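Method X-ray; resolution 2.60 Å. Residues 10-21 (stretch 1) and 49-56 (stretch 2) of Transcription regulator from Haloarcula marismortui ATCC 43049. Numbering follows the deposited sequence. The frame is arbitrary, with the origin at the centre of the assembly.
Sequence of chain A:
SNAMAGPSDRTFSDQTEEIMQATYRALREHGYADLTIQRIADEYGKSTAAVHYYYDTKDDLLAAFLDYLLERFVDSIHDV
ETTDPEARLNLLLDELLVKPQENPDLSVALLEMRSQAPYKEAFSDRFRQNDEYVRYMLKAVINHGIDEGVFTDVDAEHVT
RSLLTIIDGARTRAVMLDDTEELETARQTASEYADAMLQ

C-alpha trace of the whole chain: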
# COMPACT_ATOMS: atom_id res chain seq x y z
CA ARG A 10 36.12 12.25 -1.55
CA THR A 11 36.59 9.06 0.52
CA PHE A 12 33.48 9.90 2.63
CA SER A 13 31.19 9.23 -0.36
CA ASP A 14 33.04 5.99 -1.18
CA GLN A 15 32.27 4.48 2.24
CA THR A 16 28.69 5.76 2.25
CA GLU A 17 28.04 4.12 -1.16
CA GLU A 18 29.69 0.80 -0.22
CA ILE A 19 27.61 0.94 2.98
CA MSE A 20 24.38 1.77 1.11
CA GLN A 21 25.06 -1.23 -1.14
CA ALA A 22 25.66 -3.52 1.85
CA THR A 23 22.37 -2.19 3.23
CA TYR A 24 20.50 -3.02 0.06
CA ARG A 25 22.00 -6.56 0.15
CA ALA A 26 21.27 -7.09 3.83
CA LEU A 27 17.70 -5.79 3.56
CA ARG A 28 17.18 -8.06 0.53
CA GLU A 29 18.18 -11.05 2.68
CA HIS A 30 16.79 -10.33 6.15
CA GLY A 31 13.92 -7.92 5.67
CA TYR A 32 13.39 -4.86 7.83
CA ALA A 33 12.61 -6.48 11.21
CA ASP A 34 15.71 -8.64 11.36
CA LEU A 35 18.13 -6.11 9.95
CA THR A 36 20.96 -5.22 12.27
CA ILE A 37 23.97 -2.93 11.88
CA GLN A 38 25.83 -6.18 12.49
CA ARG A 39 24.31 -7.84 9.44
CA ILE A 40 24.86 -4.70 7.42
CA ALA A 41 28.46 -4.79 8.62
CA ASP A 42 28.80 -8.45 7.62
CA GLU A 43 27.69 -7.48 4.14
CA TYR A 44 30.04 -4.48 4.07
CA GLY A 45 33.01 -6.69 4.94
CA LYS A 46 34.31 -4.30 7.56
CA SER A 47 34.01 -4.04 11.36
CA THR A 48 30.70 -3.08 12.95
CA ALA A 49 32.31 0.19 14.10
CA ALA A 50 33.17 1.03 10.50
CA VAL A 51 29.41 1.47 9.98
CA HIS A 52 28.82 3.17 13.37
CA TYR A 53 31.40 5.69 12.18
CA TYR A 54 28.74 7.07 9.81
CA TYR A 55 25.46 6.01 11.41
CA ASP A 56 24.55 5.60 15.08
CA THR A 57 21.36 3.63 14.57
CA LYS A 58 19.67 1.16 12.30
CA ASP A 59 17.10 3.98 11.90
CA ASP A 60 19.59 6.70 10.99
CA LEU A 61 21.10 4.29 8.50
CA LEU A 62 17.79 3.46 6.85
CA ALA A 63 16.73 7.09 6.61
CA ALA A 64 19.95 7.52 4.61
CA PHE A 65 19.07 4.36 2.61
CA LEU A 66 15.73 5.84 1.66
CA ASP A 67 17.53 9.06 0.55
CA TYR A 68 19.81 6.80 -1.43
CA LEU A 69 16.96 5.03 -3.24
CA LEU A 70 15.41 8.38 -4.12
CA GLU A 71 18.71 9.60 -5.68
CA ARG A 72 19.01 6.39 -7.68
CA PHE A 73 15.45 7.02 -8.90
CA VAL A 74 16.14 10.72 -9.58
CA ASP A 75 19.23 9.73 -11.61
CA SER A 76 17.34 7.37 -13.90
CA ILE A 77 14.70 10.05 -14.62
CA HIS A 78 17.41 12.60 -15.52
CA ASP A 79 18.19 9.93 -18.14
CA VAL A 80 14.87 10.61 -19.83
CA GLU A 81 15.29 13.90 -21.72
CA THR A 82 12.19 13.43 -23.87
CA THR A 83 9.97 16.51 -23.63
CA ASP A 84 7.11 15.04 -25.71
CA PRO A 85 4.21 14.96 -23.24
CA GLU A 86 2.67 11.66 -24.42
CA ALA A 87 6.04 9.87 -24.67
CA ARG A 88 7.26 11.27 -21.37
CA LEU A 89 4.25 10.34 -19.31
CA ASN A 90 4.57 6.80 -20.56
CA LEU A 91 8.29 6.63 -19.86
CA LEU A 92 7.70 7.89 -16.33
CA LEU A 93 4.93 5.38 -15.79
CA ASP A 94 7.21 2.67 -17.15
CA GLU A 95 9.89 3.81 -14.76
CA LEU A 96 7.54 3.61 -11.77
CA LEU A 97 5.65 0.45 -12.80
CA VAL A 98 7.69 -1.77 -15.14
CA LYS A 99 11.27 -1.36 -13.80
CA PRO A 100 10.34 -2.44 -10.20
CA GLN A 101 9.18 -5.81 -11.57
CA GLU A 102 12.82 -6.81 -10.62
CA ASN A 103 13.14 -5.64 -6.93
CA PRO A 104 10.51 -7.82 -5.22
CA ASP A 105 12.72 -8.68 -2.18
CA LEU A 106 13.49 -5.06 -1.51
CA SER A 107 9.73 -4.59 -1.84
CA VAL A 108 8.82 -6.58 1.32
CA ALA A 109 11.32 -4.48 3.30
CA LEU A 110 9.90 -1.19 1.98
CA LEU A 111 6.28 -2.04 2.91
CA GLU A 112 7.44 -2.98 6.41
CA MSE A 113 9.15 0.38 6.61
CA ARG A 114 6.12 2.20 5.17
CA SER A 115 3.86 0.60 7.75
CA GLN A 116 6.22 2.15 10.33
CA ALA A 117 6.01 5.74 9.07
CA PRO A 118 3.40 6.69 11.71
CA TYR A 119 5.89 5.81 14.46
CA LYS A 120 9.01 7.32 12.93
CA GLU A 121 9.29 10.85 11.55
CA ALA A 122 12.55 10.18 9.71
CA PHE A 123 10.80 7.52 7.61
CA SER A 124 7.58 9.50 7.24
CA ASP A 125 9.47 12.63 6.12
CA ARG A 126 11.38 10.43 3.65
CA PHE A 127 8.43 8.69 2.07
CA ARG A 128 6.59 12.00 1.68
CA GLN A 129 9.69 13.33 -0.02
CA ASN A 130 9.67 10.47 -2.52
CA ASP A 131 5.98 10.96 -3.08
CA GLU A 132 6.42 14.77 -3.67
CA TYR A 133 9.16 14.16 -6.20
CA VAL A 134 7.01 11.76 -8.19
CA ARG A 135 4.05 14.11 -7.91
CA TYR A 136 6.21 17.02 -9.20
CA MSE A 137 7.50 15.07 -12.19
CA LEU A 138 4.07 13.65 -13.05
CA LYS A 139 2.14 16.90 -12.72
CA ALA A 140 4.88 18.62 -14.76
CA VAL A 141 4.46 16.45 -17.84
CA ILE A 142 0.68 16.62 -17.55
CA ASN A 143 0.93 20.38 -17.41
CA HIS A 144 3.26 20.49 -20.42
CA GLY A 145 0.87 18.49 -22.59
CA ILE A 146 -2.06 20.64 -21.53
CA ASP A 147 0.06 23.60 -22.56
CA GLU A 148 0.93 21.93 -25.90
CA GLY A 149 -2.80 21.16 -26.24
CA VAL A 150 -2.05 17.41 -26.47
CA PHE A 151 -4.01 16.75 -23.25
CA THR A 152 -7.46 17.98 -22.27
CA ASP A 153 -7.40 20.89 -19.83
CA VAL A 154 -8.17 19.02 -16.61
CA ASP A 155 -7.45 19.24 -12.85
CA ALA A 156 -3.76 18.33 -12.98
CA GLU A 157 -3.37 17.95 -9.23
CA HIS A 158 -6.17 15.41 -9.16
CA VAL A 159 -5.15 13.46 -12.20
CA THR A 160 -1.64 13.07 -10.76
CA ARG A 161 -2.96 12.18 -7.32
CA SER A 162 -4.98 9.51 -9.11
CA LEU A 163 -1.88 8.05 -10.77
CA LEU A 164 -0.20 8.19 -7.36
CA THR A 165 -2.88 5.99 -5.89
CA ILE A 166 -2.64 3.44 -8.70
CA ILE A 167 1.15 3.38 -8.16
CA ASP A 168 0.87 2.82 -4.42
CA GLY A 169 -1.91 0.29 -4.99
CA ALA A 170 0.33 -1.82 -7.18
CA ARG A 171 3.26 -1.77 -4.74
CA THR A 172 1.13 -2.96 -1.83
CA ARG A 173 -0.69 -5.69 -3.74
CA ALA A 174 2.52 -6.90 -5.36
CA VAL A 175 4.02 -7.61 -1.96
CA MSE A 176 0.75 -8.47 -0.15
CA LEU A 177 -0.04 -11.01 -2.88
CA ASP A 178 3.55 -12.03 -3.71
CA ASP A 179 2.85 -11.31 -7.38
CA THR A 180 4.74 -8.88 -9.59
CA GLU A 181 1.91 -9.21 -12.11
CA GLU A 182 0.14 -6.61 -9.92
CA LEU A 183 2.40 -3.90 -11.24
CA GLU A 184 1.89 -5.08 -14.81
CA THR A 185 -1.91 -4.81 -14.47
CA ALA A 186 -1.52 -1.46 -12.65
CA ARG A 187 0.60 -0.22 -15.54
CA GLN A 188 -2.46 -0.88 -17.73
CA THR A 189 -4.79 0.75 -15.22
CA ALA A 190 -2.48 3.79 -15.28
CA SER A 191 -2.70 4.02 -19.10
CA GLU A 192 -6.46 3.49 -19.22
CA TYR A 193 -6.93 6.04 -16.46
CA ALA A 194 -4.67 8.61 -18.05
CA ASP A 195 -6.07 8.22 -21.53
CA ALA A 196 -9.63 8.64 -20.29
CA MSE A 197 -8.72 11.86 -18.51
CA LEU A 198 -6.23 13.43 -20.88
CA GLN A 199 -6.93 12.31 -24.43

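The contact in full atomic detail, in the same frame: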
# COMPACT_ATOMS: atom_id res chain seq x y z
N ARG A 10 35.32 13.06 -0.59
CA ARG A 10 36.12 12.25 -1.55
C ARG A 10 36.11 10.76 -1.18
O ARG A 10 35.63 9.94 -1.96
CB ARG A 10 37.55 12.79 -1.72
CG ARG A 10 38.10 13.59 -0.54
CD ARG A 10 39.63 13.67 -0.55
NE ARG A 10 40.25 12.46 -0.00
CZ ARG A 10 41.48 12.40 0.50
NH1 ARG A 10 41.95 11.26 0.98
NH2 ARG A 10 42.25 13.49 0.54
N THR A 11 36.65 10.43 -0.01
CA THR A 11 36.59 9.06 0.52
C THR A 11 35.43 8.85 1.51
O THR A 11 35.19 7.72 1.98
CB THR A 11 37.97 8.57 1.10
OG1 THR A 11 37.79 7.35 1.85
CG2 THR A 11 38.65 9.64 1.98
N PHE A 12 34.70 9.93 1.81
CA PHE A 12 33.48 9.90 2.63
C PHE A 12 32.31 9.34 1.82
O PHE A 12 31.49 8.58 2.35
CB PHE A 12 33.15 11.31 3.18
CG PHE A 12 31.96 11.35 4.14
CD1 PHE A 12 30.64 11.42 3.66
CD2 PHE A 12 32.17 11.34 5.53
CE1 PHE A 12 29.54 11.46 4.55
CE2 PHE A 12 31.08 11.39 6.42
CZ PHE A 12 29.76 11.45 5.93
N SER A 13 32.23 9.72 0.55
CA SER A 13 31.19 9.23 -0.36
C SER A 13 31.38 7.75 -0.72
O SER A 13 30.41 7.02 -0.92
CB SER A 13 31.18 10.08 -1.64
OG SER A 13 32.43 10.00 -2.30
N ASP A 14 32.65 7.34 -0.79
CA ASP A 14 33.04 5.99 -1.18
C ASP A 14 32.56 4.97 -0.15
O ASP A 14 32.04 3.92 -0.51
CB ASP A 14 34.57 5.89 -1.36
CG ASP A 14 35.13 6.93 -2.35
OD1 ASP A 14 36.38 7.03 -2.47
OD2 ASP A 14 34.34 7.66 -3.00
N GLN A 15 32.74 5.30 1.13
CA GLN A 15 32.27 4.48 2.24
C GLN A 15 30.75 4.45 2.37
O GLN A 15 30.17 3.40 2.64
CB GLN A 15 32.86 5.01 3.55
CG GLN A 15 34.01 4.20 4.13
CD GLN A 15 35.12 3.98 3.14
OE1 GLN A 15 35.05 3.08 2.31
NE2 GLN A 15 36.16 4.80 3.23
N THR A 16 30.13 5.61 2.21
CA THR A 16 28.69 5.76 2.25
C THR A 16 28.05 4.82 1.21
O THR A 16 27.22 3.97 1.55
CB THR A 16 28.32 7.25 2.02
OG1 THR A 16 28.99 8.06 3.00
CG2 THR A 16 26.83 7.50 2.12
N GLU A 17 28.49 4.94 -0.05
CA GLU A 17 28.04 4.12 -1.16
C GLU A 17 28.21 2.61 -0.94
O GLU A 17 27.27 1.83 -1.11
CB GLU A 17 28.76 4.54 -2.43
CG GLU A 17 28.00 5.53 -3.29
CD GLU A 17 27.43 4.88 -4.53
OE1 GLU A 17 26.97 3.73 -4.44
OE2 GLU A 17 27.44 5.51 -5.61
N GLU A 18 29.42 2.19 -0.58
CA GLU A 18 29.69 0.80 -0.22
C GLU A 18 28.78 0.35 0.91
O GLU A 18 28.31 -0.79 0.90
CB GLU A 18 31.13 0.61 0.23
CG GLU A 18 32.13 0.25 -0.82
CD GLU A 18 33.42 -0.24 -0.19
OE1 GLU A 18 33.43 -1.39 0.30
OE2 GLU A 18 34.41 0.52 -0.15
N ILE A 19 28.55 1.24 1.88
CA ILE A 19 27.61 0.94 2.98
C ILE A 19 26.15 0.90 2.53
O ILE A 19 25.42 0.02 2.95
CB ILE A 19 27.80 1.86 4.22
CG1 ILE A 19 29.11 1.50 4.96
CG2 ILE A 19 26.62 1.70 5.17
CD1 ILE A 19 29.45 2.41 6.16
N MSE A 20 25.73 1.83 1.67
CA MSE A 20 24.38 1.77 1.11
C MSE A 20 24.17 0.45 0.38
O MSE A 20 23.18 -0.23 0.59
CB MSE A 20 24.10 2.95 0.20
CG MSE A 20 23.95 4.31 0.92
SE MSE A 20 22.70 4.40 2.46
CE MSE A 20 23.78 3.64 3.89
N GLN A 21 25.14 0.05 -0.44
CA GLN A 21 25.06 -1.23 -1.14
C GLN A 21 24.94 -2.43 -0.19
O GLN A 21 24.08 -3.28 -0.38
CB GLN A 21 26.23 -1.37 -2.10
CG GLN A 21 26.05 -0.55 -3.34
CD GLN A 21 27.35 -0.13 -3.96
OE1 GLN A 21 27.61 1.06 -4.10
NE2 GLN A 21 28.19 -1.10 -4.32
N ALA A 49 31.98 -1.20 13.81
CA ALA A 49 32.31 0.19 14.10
C ALA A 49 32.66 0.99 12.85
O ALA A 49 32.69 2.22 12.89
CB ALA A 49 33.46 0.26 15.11
N ALA A 50 32.97 0.32 11.76
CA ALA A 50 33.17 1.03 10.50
C ALA A 50 31.83 1.53 9.92
O ALA A 50 31.81 2.49 9.16
CB ALA A 50 33.93 0.17 9.51
N VAL A 51 30.71 0.89 10.27
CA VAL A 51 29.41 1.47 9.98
C VAL A 51 28.95 2.48 11.04
O VAL A 51 28.43 3.54 10.69
CB VAL A 51 28.31 0.43 9.52
CG1 VAL A 51 28.83 -0.99 9.50
CG2 VAL A 51 26.97 0.58 10.28
N HIS A 52 29.19 2.20 12.32
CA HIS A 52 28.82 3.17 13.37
C HIS A 52 29.60 4.48 13.30
O HIS A 52 29.24 5.48 13.95
CB HIS A 52 28.93 2.58 14.77
CG HIS A 52 27.72 1.81 15.17
ND1 HIS A 52 27.78 0.60 15.83
CD2 HIS A 52 26.40 2.07 15.00
CE1 HIS A 52 26.57 0.14 16.04
NE2 HIS A 52 25.71 1.01 15.54
N TYR A 53 30.66 4.48 12.49
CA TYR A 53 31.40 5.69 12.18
C TYR A 53 30.50 6.70 11.44
O TYR A 53 30.62 7.90 11.66
CB TYR A 53 32.65 5.36 11.36
CG TYR A 53 33.53 6.54 11.01
CD1 TYR A 53 33.33 7.25 9.83
CD2 TYR A 53 34.55 6.95 11.86
CE1 TYR A 53 34.14 8.35 9.50
CE2 TYR A 53 35.36 8.04 11.54
CZ TYR A 53 35.14 8.73 10.36
OH TYR A 53 35.92 9.81 10.02
N TYR A 54 29.60 6.21 10.60
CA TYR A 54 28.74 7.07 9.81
C TYR A 54 27.32 7.16 10.33
O TYR A 54 26.68 8.20 10.20
CB TYR A 54 28.73 6.61 8.35
CG TYR A 54 30.10 6.68 7.73
CD1 TYR A 54 30.62 7.89 7.27
CD2 TYR A 54 30.89 5.54 7.61
CE1 TYR A 54 31.87 7.97 6.71
CE2 TYR A 54 32.15 5.61 7.05
CZ TYR A 54 32.64 6.83 6.60
OH TYR A 54 33.90 6.91 6.04
N TYR A 55 26.82 6.07 10.89
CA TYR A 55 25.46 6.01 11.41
C TYR A 55 25.43 5.41 12.82
O TYR A 55 26.14 4.44 13.11
CB TYR A 55 24.58 5.21 10.46
CG TYR A 55 24.78 5.60 9.02
CD1 TYR A 55 24.26 6.80 8.52
CD2 TYR A 55 25.50 4.79 8.16
CE1 TYR A 55 24.46 7.17 7.21
CE2 TYR A 55 25.70 5.14 6.84
CZ TYR A 55 25.17 6.34 6.37
OH TYR A 55 25.37 6.69 5.07
N ASP A 56 24.60 5.99 13.68
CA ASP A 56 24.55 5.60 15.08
C ASP A 56 23.48 4.54 15.32
O ASP A 56 23.55 3.79 16.29
CB ASP A 56 24.30 6.83 15.94
CG ASP A 56 24.60 8.12 15.18
OD1 ASP A 56 25.31 9.00 15.74
OD2 ASP A 56 24.15 8.23 14.00

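Ile19 lies at the apolar centre of this contact. It sits on the helix of stretch 1, and its CA-to-CB bond points toward stretch 2. With chi1 in m and chi2 in t, the side chain is extended, and its CD1 reaches the turn around Val51. Ile19 CD1 is 3.9 Å from Val51 CA and 4.1 Å from Val51 CB. Ile19 CD1 also lies 3.8 Å from Ala50 O, a van der Waals approach to the backbone. The same methyl meets the ring of Tyr54, with Ile19 CD1 3.7 Å from Tyr54 CD2. The other methyl serves Tyr55: Ile19 CG2 is 3.9 Å from Tyr55 CE2 and lies at the edge of that ring. A branched aliphatic side chain suits this place because its two methyls can touch two different rings. Ile19 and Val51 are both buried in the assembly, and neither brings a polar side-chain group that would need a partner.

Tyr54 and Tyr55 supply most of the surface that stretch 2 gives to the contact. Both point toward the helix from CA to CB, and both have chi1 in m. The backbone turns here: Tyr54 N and Tyr55 N both donate hydrogen bonds to Val51 O, at 2.9 Å and 3.0 Å. The two neighbouring rings reach different but overlapping sets of helix residues, with Ile19 common to both. Tyr54 covers Phe12, Gln15 and Ile19, while Tyr55 covers Thr16, Ile19 and Met20.

Met20 is a selenomethionine. Its CA-to-CB bond points sideways, but the end of the side chain comes nearer to stretch 2. Met20 CE is 3.8 Å from Tyr55 CE2 and 3.6 Å from Tyr55 OH. A long, flexible apolar chain suits this position, since it can bend to meet the ring.

Toward the start of the helix, Phe12 packs against Tyr54. The pair is edge-to-face, with the edge of Tyr54 toward the face of Phe12. The ring centroids are 5.1 Å apart and the planes meet at 79°. The closest atoms are Phe12 CE2 and Tyr54 CE1, at 3.5 Å. Phe12 starts out sideways, and chi1 in t helps carry its ring to Tyr54. It remains exposed, so this pair lies at the margin of the contact.

The polar edge is formed by Gln15, Thr16 and the two tyrosine hydroxyls. Gln15 points toward stretch 2 at CB, which lies 3.3 Å from Tyr54 OH, but its amide end leads away. The aliphatic root of the side chain thus makes the contact. Thr16 turns its methyl to the other tyrosine, with Thr16 CG2 3.4 Å from Tyr55 OH. Its hydroxyl is used within the helix: Thr16 OG1 donates to Phe12 O at 2.6 Å. Threonine fits because it offers a methyl to the contact and a hydroxyl to its own backbone.

No hydrogen bond joins the two stretches. Packing holds them together, with 390 Å² buried over both sides.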